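Local coordinates for globin II, extracellular (Lumbricus terrestris, PDB 1X9F), which binds haem and carbon monoxide and probably carries oxygen as one globin subunit of the giant extracellular erythrocruorin of the earthworm, at residues B[33-38]-B[55-60]; B[39-44]-B[106-111]. All coordinates share one frame; numbering follows the deposited sequence.

Both contacts lie in one globin fold and share helix 23-40, the B helix in globin terms. Their first segments follow one another, 33-38 then 39-44. Their partners come later, 55-60 before 106-111, so the two contacts cross along the chain. Contact 1 ties the helix to the turn that leads into helix 59-77. Contact 2 sets the end of the same helix, and the residues after it, on helix 103-121. The centres are about 12 Å apart. They meet at Trp34, whose CZ2 is 3.3 Å from Phe109 CE2, and at Phe38, which packs on Ser44. Trp34 lines the carbon monoxide pocket and Phe109 the haem pocket, so the two contacts border one binding site.

Contact 1 of 2, residues B[33-38]-B[55-60]. With CMO (carbon monoxide), chain P.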
# COMPACT_ATOMS: atom_id res chain seq x y z
N ILE B 33 -14.36 -30.52 -29.62
CA ILE B 33 -14.53 -31.96 -29.40
C ILE B 33 -15.53 -32.59 -30.39
O ILE B 33 -15.22 -33.62 -31.00
CB ILE B 33 -14.89 -32.28 -27.92
CG1 ILE B 33 -13.70 -31.97 -27.00
CG2 ILE B 33 -15.29 -33.75 -27.77
CD1 ILE B 33 -14.07 -31.82 -25.53
N TRP B 34 -16.70 -31.97 -30.55
CA TRP B 34 -17.71 -32.47 -31.50
C TRP B 34 -17.29 -32.43 -32.96
O TRP B 34 -17.59 -33.36 -33.72
CB TRP B 34 -19.11 -31.85 -31.24
CG TRP B 34 -19.73 -32.58 -30.12
CD1 TRP B 34 -19.94 -32.13 -28.85
CD2 TRP B 34 -20.14 -33.95 -30.13
NE1 TRP B 34 -20.48 -33.12 -28.07
CE2 TRP B 34 -20.61 -34.25 -28.84
CE3 TRP B 34 -20.16 -34.95 -31.11
CZ2 TRP B 34 -21.08 -35.51 -28.51
CZ3 TRP B 34 -20.64 -36.20 -30.78
CH2 TRP B 34 -21.10 -36.47 -29.49
N ARG B 35 -16.57 -31.38 -33.36
CA ARG B 35 -16.01 -31.32 -34.71
C ARG B 35 -14.97 -32.40 -34.95
O ARG B 35 -14.93 -32.99 -36.03
CB ARG B 35 -15.39 -29.96 -34.97
CG ARG B 35 -16.44 -28.92 -35.20
CD ARG B 35 -15.91 -27.53 -35.13
NE ARG B 35 -17.00 -26.59 -35.39
CZ ARG B 35 -17.03 -25.34 -34.95
NH1 ARG B 35 -16.04 -24.85 -34.22
NH2 ARG B 35 -18.08 -24.58 -35.24
N ALA B 36 -14.11 -32.63 -33.96
CA ALA B 36 -13.12 -33.69 -34.06
C ALA B 36 -13.82 -35.05 -34.15
O ALA B 36 -13.38 -35.92 -34.91
CB ALA B 36 -12.16 -33.64 -32.88
N THR B 37 -14.91 -35.23 -33.40
CA THR B 37 -15.70 -36.46 -33.47
C THR B 37 -16.26 -36.64 -34.88
O THR B 37 -16.06 -37.69 -35.50
CB THR B 37 -16.86 -36.43 -32.44
OG1 THR B 37 -16.33 -36.30 -31.12
CG2 THR B 37 -17.58 -37.78 -32.40
N PHE B 38 -16.95 -35.62 -35.39
CA PHE B 38 -17.55 -35.67 -36.72
C PHE B 38 -16.51 -35.86 -37.82
O PHE B 38 -16.77 -36.57 -38.78
CB PHE B 38 -18.41 -34.43 -37.02
CG PHE B 38 -19.62 -34.27 -36.13
CD1 PHE B 38 -20.14 -33.01 -35.87
CD2 PHE B 38 -20.24 -35.38 -35.55
CE1 PHE B 38 -21.25 -32.85 -35.05
CE2 PHE B 38 -21.35 -35.23 -34.74
CZ PHE B 38 -21.85 -33.96 -34.49
N ASP B 55 -24.97 -27.88 -38.10
CA ASP B 55 -24.27 -26.62 -37.91
C ASP B 55 -23.77 -26.53 -36.48
O ASP B 55 -24.55 -26.33 -35.56
CB ASP B 55 -25.22 -25.47 -38.23
CG ASP B 55 -24.70 -24.12 -37.79
OD1 ASP B 55 -23.46 -23.93 -37.68
OD2 ASP B 55 -25.48 -23.18 -37.53
N THR B 56 -22.46 -26.68 -36.30
CA THR B 56 -21.87 -26.72 -34.95
C THR B 56 -21.78 -25.34 -34.29
O THR B 56 -21.38 -25.22 -33.13
CB THR B 56 -20.48 -27.40 -34.97
OG1 THR B 56 -19.73 -26.94 -36.10
CG2 THR B 56 -20.61 -28.91 -35.21
N SER B 57 -22.14 -24.31 -35.05
CA SER B 57 -22.17 -22.94 -34.54
C SER B 57 -23.56 -22.59 -34.06
O SER B 57 -23.76 -21.58 -33.39
CB SER B 57 -21.73 -21.95 -35.61
OG SER B 57 -20.43 -22.27 -36.09
N HIS B 58 -24.53 -23.43 -34.40
CA HIS B 58 -25.90 -23.17 -34.01
C HIS B 58 -26.00 -23.17 -32.47
O HIS B 58 -25.37 -24.00 -31.81
CB HIS B 58 -26.83 -24.20 -34.63
CG HIS B 58 -28.26 -23.82 -34.55
ND1 HIS B 58 -28.96 -23.83 -33.37
CD2 HIS B 58 -29.13 -23.37 -35.50
CE1 HIS B 58 -30.19 -23.42 -33.58
NE2 HIS B 58 -30.33 -23.14 -34.87
N PRO B 59 -26.75 -22.22 -31.90
CA PRO B 59 -26.90 -22.12 -30.45
C PRO B 59 -27.45 -23.40 -29.79
O PRO B 59 -26.99 -23.78 -28.71
CB PRO B 59 -27.87 -20.95 -30.27
CG PRO B 59 -28.57 -20.83 -31.58
CD PRO B 59 -27.53 -21.17 -32.60
N ALA B 60 -28.41 -24.04 -30.44
CA ALA B 60 -28.96 -25.31 -29.96
C ALA B 60 -27.89 -26.39 -29.91
O ALA B 60 -27.93 -27.27 -29.05
CB ALA B 60 -30.13 -25.75 -30.81
C CMO P . -23.50 -36.54 -26.52
O CMO P . -23.37 -35.83 -27.55
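Arg35 and Thr56 bring the two backbones nearest, CA to CA 7.5 Å, where helix 23-40 passes the type I beta turn from Asp55 to His58. The Arg35 chain runs extended from CG to NE. Its guanidinium then grips a single oxygen side-on. NE donates to Thr56 OG1 at 2.8 Å, and NH2 donates to the same OG1 at 3.0 Å. Neither bond is straight, with N-H...O angles of 145° and 135°. Ser57 OG lies in the guanidinium plane, at its edge. The other branch of Thr56, the methyl, meets Phe38: with chi1 at 43°, CG2 sits anti to the carbonyl carbon, at the edge of the Phe38 ring, 4.0 Å from CE1. In globin terms this joins the B helix to the approach of the E helix. The approach is shaped locally. Asp55 OD1 accepts from Ser57 N at 3.0 Å, an Asx turn. His58 is the N-cap of helix 59-77, and its ND1 accepts from Ala60 N within the ring plane. Phe61 and Arg45 also pack on both Thr56 and Phe38. One residue before Arg35, Trp34 lines the carbon monoxide pocket with Phe48, His64 and Val68.

Contact 2 of 2, residues B[39-44]-B[106-111]; sequences AQVPES and FDAFKT. With HEM (protoporphyrin IX containing Fe), chain O.
Val41 and Gln40 both rest on Ala108, the small residue of helix 103-121 that faces them. Val41 CG2 meets Ala108 CB at 3.4 Å. The Gln40 chain is stretched out, with CG anti to the backbone N (chi1 -172°), and this carries its amide across Ala108. There NE2 lies 3.4 Å from Ala108 CA. The other end of the amide reaches the next turn of the helix, where OE1 is 3.4 Å from Thr111 CG2. The two side chains cross at about a right angle. No hydrogen bond joins the segments; the contact is packing, a polar amide laid against aliphatic carbons.

Bonds within each segment position these partners. Thr111 OG1 turns back and donates to Asp107 O at 3.2 Å, which leaves CG2 as the branch that meets Gln40. Thr111 N reaches the same carbonyl from the opposite face. An alanine here removes OG1 and the methyl; Asp107 O would probably keep only the backbone N of this pair of donors, and the Gln40 amide, with a gap beside OE1, is likely to turn more easily. In segment 39-44, Val41 is the first residue to leave the helical path. Its carbonyl takes two bonds from Ser44, from N at 2.8 Å and from OG at 2.7 Å, and so holds the turn that follows.

Helix 103-121 also serves the haem. One face of the Phe106 ring looks onto the haem methyl CMC, and Phe109 CE1 is 3.5 Å from the vinyl carbon CBB. This is the B-to-G helix packing of the globin fold, near the end of helix 23-40. Tyr105 and Asn104 of helix 103-121 also pack on Val41. Farther round, Lys110 makes salt bridges to Asp131 and Asp135, which fasten helix 103-121 to helix 127-142.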
# COMPACT_ATOMS: atom_id res chain seq x y z
N ALA B 39 -15.35 -35.22 -37.69
CA ALA B 39 -14.28 -35.40 -38.69
C ALA B 39 -13.88 -36.87 -38.79
O ALA B 39 -13.51 -37.36 -39.86
CB ALA B 39 -13.07 -34.54 -38.34
N GLN B 40 -13.96 -37.57 -37.66
CA GLN B 40 -13.54 -38.96 -37.62
C GLN B 40 -14.64 -39.95 -38.00
O GLN B 40 -14.38 -40.94 -38.68
CB GLN B 40 -12.96 -39.31 -36.25
CG GLN B 40 -12.36 -40.70 -36.28
CD GLN B 40 -11.68 -41.08 -34.99
OE1 GLN B 40 -10.92 -40.29 -34.43
NE2 GLN B 40 -11.93 -42.30 -34.53
N VAL B 41 -15.86 -39.68 -37.54
CA VAL B 41 -17.01 -40.51 -37.92
C VAL B 41 -18.18 -39.64 -38.37
O VAL B 41 -19.17 -39.49 -37.64
CB VAL B 41 -17.44 -41.47 -36.78
CG1 VAL B 41 -16.49 -42.65 -36.69
CG2 VAL B 41 -17.56 -40.73 -35.45
N PRO B 42 -18.07 -39.09 -39.58
CA PRO B 42 -19.09 -38.18 -40.11
C PRO B 42 -20.50 -38.76 -40.10
O PRO B 42 -21.48 -38.00 -40.06
CB PRO B 42 -18.62 -37.90 -41.54
CG PRO B 42 -17.63 -38.99 -41.85
CD PRO B 42 -16.98 -39.31 -40.54
N GLU B 43 -20.61 -40.09 -40.14
CA GLU B 43 -21.89 -40.78 -40.04
C GLU B 43 -22.67 -40.40 -38.79
O GLU B 43 -23.90 -40.34 -38.81
CB GLU B 43 -21.67 -42.29 -40.00
CG GLU B 43 -20.88 -42.84 -41.17
CD GLU B 43 -21.69 -42.86 -42.46
OE1 GLU B 43 -22.32 -41.83 -42.80
OE2 GLU B 43 -21.69 -43.91 -43.13
N SER B 44 -21.94 -40.15 -37.71
CA SER B 44 -22.54 -39.95 -36.39
C SER B 44 -23.35 -38.67 -36.31
O SER B 44 -24.22 -38.52 -35.46
CB SER B 44 -21.45 -39.93 -35.31
OG SER B 44 -20.64 -38.78 -35.45
N PHE B 106 -18.47 -43.99 -29.78
CA PHE B 106 -17.86 -43.71 -28.47
C PHE B 106 -16.36 -43.67 -28.63
O PHE B 106 -15.66 -42.94 -27.93
CB PHE B 106 -18.21 -44.76 -27.43
CG PHE B 106 -19.61 -44.67 -26.94
CD1 PHE B 106 -20.58 -45.49 -27.48
CD2 PHE B 106 -19.96 -43.74 -25.97
CE1 PHE B 106 -21.89 -45.40 -27.04
CE2 PHE B 106 -21.26 -43.64 -25.53
CZ PHE B 106 -22.23 -44.48 -26.06
N ASP B 107 -15.87 -44.48 -29.57
CA ASP B 107 -14.46 -44.57 -29.85
C ASP B 107 -13.89 -43.29 -30.45
O ASP B 107 -12.84 -42.81 -30.01
CB ASP B 107 -14.17 -45.76 -30.75
CG ASP B 107 -12.71 -46.14 -30.75
OD1 ASP B 107 -12.25 -46.71 -29.74
OD2 ASP B 107 -11.95 -45.91 -31.71
N ALA B 108 -14.57 -42.73 -31.45
CA ALA B 108 -14.14 -41.47 -32.06
C ALA B 108 -14.22 -40.31 -31.06
O ALA B 108 -13.33 -39.46 -31.02
CB ALA B 108 -14.96 -41.17 -33.29
N PHE B 109 -15.28 -40.31 -30.26
CA PHE B 109 -15.47 -39.30 -29.24
C PHE B 109 -14.28 -39.28 -28.30
O PHE B 109 -13.72 -38.21 -28.02
CB PHE B 109 -16.75 -39.55 -28.47
CG PHE B 109 -17.18 -38.40 -27.62
CD1 PHE B 109 -17.13 -38.48 -26.24
CD2 PHE B 109 -17.65 -37.23 -28.20
CE1 PHE B 109 -17.53 -37.40 -25.45
CE2 PHE B 109 -18.05 -36.16 -27.43
CZ PHE B 109 -17.99 -36.24 -26.05
N LYS B 110 -13.89 -40.45 -27.82
CA LYS B 110 -12.75 -40.57 -26.93
C LYS B 110 -11.48 -40.01 -27.57
O LYS B 110 -10.72 -39.29 -26.90
CB LYS B 110 -12.53 -42.03 -26.54
CG LYS B 110 -11.33 -42.25 -25.64
CD LYS B 110 -11.21 -43.69 -25.21
CE LYS B 110 -10.60 -44.54 -26.32
NZ LYS B 110 -10.01 -45.78 -25.73
N THR B 111 -11.25 -40.33 -28.84
CA THR B 111 -10.08 -39.83 -29.57
C THR B 111 -10.12 -38.32 -29.64
O THR B 111 -9.10 -37.65 -29.47
CB THR B 111 -10.07 -40.43 -30.99
OG1 THR B 111 -9.96 -41.86 -30.90
CG2 THR B 111 -8.80 -40.04 -31.74
CHA HEM O . -27.34 -36.52 -25.22
CHB HEM O . -23.46 -37.29 -22.36
CHC HEM O . -21.26 -39.77 -25.96
CHD HEM O . -25.26 -39.21 -28.74
C1A HEM O . -26.39 -36.44 -24.10
C2A HEM O . -26.72 -35.70 -22.96
C3A HEM O . -25.58 -35.89 -22.06
C4A HEM O . -24.73 -36.79 -22.87
CMA HEM O . -25.35 -35.32 -20.68
CAA HEM O . -27.93 -34.84 -22.71
CBA HEM O . -29.06 -35.56 -22.00
CGA HEM O . -30.20 -34.57 -21.95
O1A HEM O . -30.18 -33.65 -21.10
O2A HEM O . -31.13 -34.70 -22.77
C1B HEM O . -22.49 -38.06 -23.13
C2B HEM O . -21.26 -38.36 -22.59
C3B HEM O . -20.68 -39.05 -23.61
C4B HEM O . -21.55 -39.13 -24.68
CMB HEM O . -20.69 -38.01 -21.24
CAB HEM O . -19.44 -39.51 -23.46
CBB HEM O . -18.22 -39.95 -23.20
C1C HEM O . -22.19 -39.78 -27.09
C2C HEM O . -21.81 -40.35 -28.29
C3C HEM O . -22.93 -40.20 -29.07
C4C HEM O . -23.89 -39.55 -28.30
CMC HEM O . -20.47 -40.99 -28.59
CAC HEM O . -23.04 -40.66 -30.48
CBC HEM O . -22.14 -40.23 -31.38
C1D HEM O . -26.24 -38.40 -27.99
C2D HEM O . -27.44 -37.99 -28.56
C3D HEM O . -28.06 -37.22 -27.60
C4D HEM O . -27.11 -37.25 -26.47
CMD HEM O . -27.96 -38.33 -29.94
CAD HEM O . -29.41 -36.55 -27.66
CBD HEM O . -29.36 -35.31 -28.54
CGD HEM O . -30.73 -34.68 -28.49
O1D HEM O . -31.17 -34.25 -27.40
O2D HEM O . -31.39 -34.63 -29.54
NA HEM O . -25.22 -37.15 -24.07
NB HEM O . -22.71 -38.51 -24.39
NC HEM O . -23.46 -39.30 -27.04
ND HEM O . -25.99 -37.96 -26.72
FE HEM O . -24.38 -38.29 -25.53